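Local coordinates for protein N-acetylmuramoyl-L-alanine amidase XlyA (Bacillus subtilis, PDB 3RDR) that hydrolyses the amide link between N-acetylmuramoyl residues and L-amino acids in cell-wall glycopeptides, this piece being its zinc-containing catalytic domain, at residues H71-L74 with N75-G78; K117-M120 with A121-N124. All coordinates share one frame; numbering follows the deposited sequence.

Contact 1: H71-L74 with N75-G78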
loop_
_atom_site.group_PDB
_atom_site.type_symbol
_atom_site.label_atom_id
_atom_site.label_comp_id
_atom_site.label_asym_id
_atom_site.label_seq_id
_atom_site.Cartn_x
_atom_site.Cartn_y
_atom_site.Cartn_z
ATOM N N HIS A 71 -1.946 -1.747 8.553
ATOM C CA HIS A 71 -3.221 -2.385 8.837
ATOM C C HIS A 71 -3.151 -3.904 8.916
ATOM O O HIS A 71 -4.076 -4.549 9.406
ATOM C CB HIS A 71 -4.219 -1.992 7.747
ATOM C CG HIS A 71 -4.110 -0.562 7.321
ATOM N ND1 HIS A 71 -4.555 0.484 8.100
ATOM C CD2 HIS A 71 -3.582 -0.004 6.205
ATOM C CE1 HIS A 71 -4.308 1.626 7.482
ATOM N NE2 HIS A 71 -3.718 1.357 6.330
ATOM N N LEU A 72 -2.051 -4.467 8.432
ATOM C CA LEU A 72 -1.873 -5.912 8.399
ATOM C C LEU A 72 -0.425 -6.290 8.682
ATOM O O LEU A 72 0.496 -5.528 8.371
ATOM C CB LEU A 72 -2.232 -6.430 7.003
ATOM C CG LEU A 72 -3.557 -7.064 6.571
ATOM C CD1 LEU A 72 -4.714 -6.673 7.459
ATOM C CD2 LEU A 72 -3.802 -6.670 5.123
ATOM N N PRO A 73 -0.203 -7.468 9.290
ATOM C CA PRO A 73 1.170 -7.895 9.572
ATOM C C PRO A 73 1.753 -8.328 8.228
ATOM O O PRO A 73 1.013 -8.789 7.357
ATOM C CB PRO A 73 0.977 -9.064 10.541
ATOM C CG PRO A 73 -0.344 -9.636 10.124
ATOM C CD PRO A 73 -1.177 -8.386 9.913
ATOM N N LEU A 74 3.063 -8.186 8.049
ATOM C CA LEU A 74 3.677 -8.547 6.777
ATOM C C LEU A 74 3.743 -10.040 6.446
ATOM O O LEU A 74 4.210 -10.414 5.369
ATOM C CB LEU A 74 5.070 -7.918 6.677
ATOM C CG LEU A 74 5.074 -6.395 6.866
ATOM C CD1 LEU A 74 6.431 -5.840 6.464
ATOM C CD2 LEU A 74 3.972 -5.755 6.021
ATOM N N ASN A 75 3.279 -10.895 7.354
ATOM C CA ASN A 75 3.274 -12.331 7.083
ATOM C C ASN A 75 1.882 -12.807 6.665
ATOM O O ASN A 75 1.620 -14.006 6.598
ATOM C CB ASN A 75 3.766 -13.136 8.299
ATOM C CG ASN A 75 3.070 -12.748 9.594
ATOM O OD1 ASN A 75 1.845 -12.704 9.674
ATOM N ND2 ASN A 75 3.860 -12.479 10.623
ATOM N N GLU A 76 1.000 -11.849 6.374
ATOM C CA GLU A 76 -0.369 -12.128 5.935
ATOM C C GLU A 76 -0.671 -11.355 4.647
ATOM O O GLU A 76 -0.084 -10.304 4.400
ATOM C CB GLU A 76 -1.376 -11.715 7.009
ATOM C CG GLU A 76 -1.549 -12.712 8.146
ATOM C CD GLU A 76 -2.589 -12.259 9.159
ATOM O OE1 GLU A 76 -3.558 -11.579 8.758
ATOM O OE2 GLU A 76 -2.451 -12.590 10.352
ATOM N N ASN A 77 -1.589 -11.873 3.838
ATOM C CA ASN A 77 -1.958 -11.215 2.586
ATOM C C ASN A 77 -3.117 -10.244 2.782
ATOM O O ASN A 77 -3.763 -10.218 3.833
ATOM C CB ASN A 77 -2.385 -12.249 1.538
ATOM C CG ASN A 77 -3.807 -12.746 1.757
ATOM O OD1 ASN A 77 -4.119 -13.344 2.791
ATOM N ND2 ASN A 77 -4.681 -12.489 0.786
ATOM N N GLY A 78 -3.371 -9.448 1.752
ATOM C CA GLY A 78 -4.474 -8.507 1.784
ATOM C C GLY A 78 -5.217 -8.700 0.477
ATOM O O GLY A 78 -4.728 -9.407 -0.396
#
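With chi1 of -80° and an extended chain beyond CG, the side chain of Glu76 crosses that of Pro73 at an angle, meeting the ring chiefly at CG, while Asn75, whose CG sits between its backbone N and carbonyl carbon (chi1 50°), turns its amide oxygen to the same ring. The carboxylate end of Glu76 makes the closer approach: CD lies 3.6 Å from CG of Pro73, and CB and CG of the glutamate also touch that ring carbon. Asn75 OD1 reaches Pro73 CG at 3.8 Å, so the proline ring meets the side chains of both residues. These are van der Waals contacts; the charge of Glu76 is answered by a salt bridge from OE1 to Arg19, which would favour keeping the carboxylate in this position. The backbone that carries these side chains reverses in a type I beta turn from Pro73 to Glu76, in the loop that follows strand 68-70 of the amidase domain. Its closing hydrogen bond, Glu76 N to Pro73 O, measures 3.2 Å, with the donor well above the carbonyl plane rather than on a lone pair. Just before the turn, the buried Leu72 lays its CD2 branch against the backbone that follows it, 3.8 Å from Asn77 O and 3.9 Å from Gly78 CA. The side chain of Asn77 sets out away from residues 71-74, and its OD1 accepts a hydrogen bond from Tyr22 N.

Contact 2: K117-M120 with A121-N124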
loop_
_atom_site.group_PDB
_atom_site.type_symbol
_atom_site.label_atom_id
_atom_site.label_comp_id
_atom_site.label_asym_id
_atom_site.label_seq_id
_atom_site.Cartn_x
_atom_site.Cartn_y
_atom_site.Cartn_z
ATOM N N LYS A 117 12.063 1.350 0.146
ATOM C CA LYS A 117 13.487 1.031 0.220
ATOM C C LYS A 117 13.746 0.136 1.430
ATOM O O LYS A 117 14.488 -0.841 1.347
ATOM C CB LYS A 117 14.326 2.305 0.361
ATOM C CG LYS A 117 15.793 2.024 0.673
ATOM C CD LYS A 117 16.374 3.057 1.629
ATOM C CE LYS A 117 16.809 4.322 0.909
ATOM N NZ LYS A 117 18.059 4.108 0.117
ATOM N N THR A 118 13.132 0.490 2.553
ATOM C CA THR A 118 13.276 -0.261 3.792
ATOM C C THR A 118 12.722 -1.680 3.650
ATOM O O THR A 118 13.325 -2.640 4.123
ATOM C CB THR A 118 12.541 0.446 4.942
ATOM O OG1 THR A 118 13.010 1.798 5.045
ATOM C CG2 THR A 118 12.791 -0.273 6.257
ATOM N N LEU A 119 11.567 -1.800 2.999
ATOM C CA LEU A 119 10.926 -3.093 2.780
ATOM C C LEU A 119 11.775 -3.987 1.871
ATOM O O LEU A 119 11.907 -5.187 2.112
ATOM C CB LEU A 119 9.541 -2.880 2.161
ATOM C CG LEU A 119 8.276 -3.022 3.020
ATOM C CD1 LEU A 119 8.551 -2.719 4.484
ATOM C CD2 LEU A 119 7.202 -2.095 2.458
ATOM N N MET A 120 12.338 -3.396 0.821
ATOM C CA MET A 120 13.182 -4.128 -0.119
ATOM C C MET A 120 14.350 -4.803 0.599
ATOM O O MET A 120 14.627 -5.985 0.389
ATOM C CB MET A 120 13.729 -3.175 -1.183
ATOM C CG MET A 120 12.716 -2.740 -2.232
ATOM S SD MET A 120 13.273 -1.292 -3.160
ATOM C CE MET A 120 14.586 -2.001 -4.187
ATOM N N ALA A 121 15.029 -4.043 1.451
ATOM C CA ALA A 121 16.171 -4.553 2.197
ATOM C C ALA A 121 15.790 -5.576 3.261
ATOM O O ALA A 121 16.481 -6.577 3.436
ATOM C CB ALA A 121 16.923 -3.398 2.847
ATOM N N GLU A 122 14.691 -5.328 3.966
ATOM C CA GLU A 122 14.259 -6.229 5.028
ATOM C C GLU A 122 13.612 -7.531 4.562
ATOM O O GLU A 122 13.605 -8.515 5.299
ATOM C CB GLU A 122 13.297 -5.503 5.973
ATOM C CG GLU A 122 13.859 -4.206 6.540
ATOM C CD GLU A 122 12.963 -3.586 7.598
ATOM O OE1 GLU A 122 11.734 -3.529 7.386
ATOM O OE2 GLU A 122 13.490 -3.146 8.642
ATOM N N HIS A 123 13.074 -7.541 3.349
ATOM C CA HIS A 123 12.413 -8.732 2.822
ATOM C C HIS A 123 13.089 -9.252 1.561
ATOM O O HIS A 123 12.552 -10.108 0.851
ATOM C CB HIS A 123 10.942 -8.412 2.552
ATOM C CG HIS A 123 10.194 -7.998 3.781
ATOM N ND1 HIS A 123 9.714 -8.906 4.700
ATOM C CD2 HIS A 123 9.904 -6.772 4.278
ATOM C CE1 HIS A 123 9.163 -8.258 5.710
ATOM N NE2 HIS A 123 9.267 -6.961 5.479
ATOM N N ASN A 124 14.279 -8.733 1.296
ATOM C CA ASN A 124 15.051 -9.140 0.134
ATOM C C ASN A 124 14.219 -9.109 -1.147
ATOM O O ASN A 124 14.140 -10.096 -1.880
ATOM C CB ASN A 124 15.622 -10.541 0.363
ATOM C CG ASN A 124 16.689 -10.900 -0.643
ATOM O OD1 ASN A 124 17.599 -10.110 -0.901
ATOM N ND2 ASN A 124 16.592 -12.096 -1.214
#
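Three successive i+4 to i hydrogen bonds, Ala121 N to Lys117 O, Glu122 N to Thr118 O and His123 N to Leu119 O, carry the backbone through the last turn of an alpha-helix, and His123 is the first residue to leave helical phi/psi. This is the C-terminal end of helix 105-122, which packs on strand 28-33 in this T7 lysozyme-like amidase domain. The last of the three bonds is short at 2.9 Å but less straight than the others, its N-H...O angle being 140°. One turn apart, Thr118 and Glu122 lie side by side and point the same way. The methyl of Thr118 is anti to the backbone N, which turns CG2 to the glutamate carboxylate: it lies 3.6 Å from Glu122 CD, and both carboxylate oxygens touch it. The threonine hydroxyl serves the helix itself, OG1 being hydrogen-bonded to Trp114 O. Lys117 NZ is hydrogen-bonded to Gly157 O, at the last residue of this construct. On the inward side, Leu119 and Met120 both rest on Ile29 of strand 28-33, and Met120 also touches Leu127 and Ile156. His123 folds its imidazole back along the helix end, with CG anti to its own carbonyl carbon (chi1 -61°). The oxygen that accepts the final helical bond thus meets the ring edge as well, Leu119 O lying near the imidazole plane, 3.3 Å from CD2 of His123.

Overall arrangement
Contact 1 precedes contact 2 along the chain, and their centres are about 15 Å apart within the single amidase domain. The loop segment 71-78, with its turn at 73-76, follows strand 68-70 of the mixed sheet, whereas residues 117-124 finish helix 105-122, which packs on strand 28-33 of that sheet; strand 92-97 lies between them in sequence. The two contacts meet directly: CD1 of Leu74 packs against His123, and against CD1 of Leu119 at 4.3 Å. The turn is thereby joined to the end of the helix. The nearest side of contact 1 to the metal, at Gly78, is about 12 Å from the zinc ion held by His32, His133 and Cys141, so this segment supplies no zinc ligand.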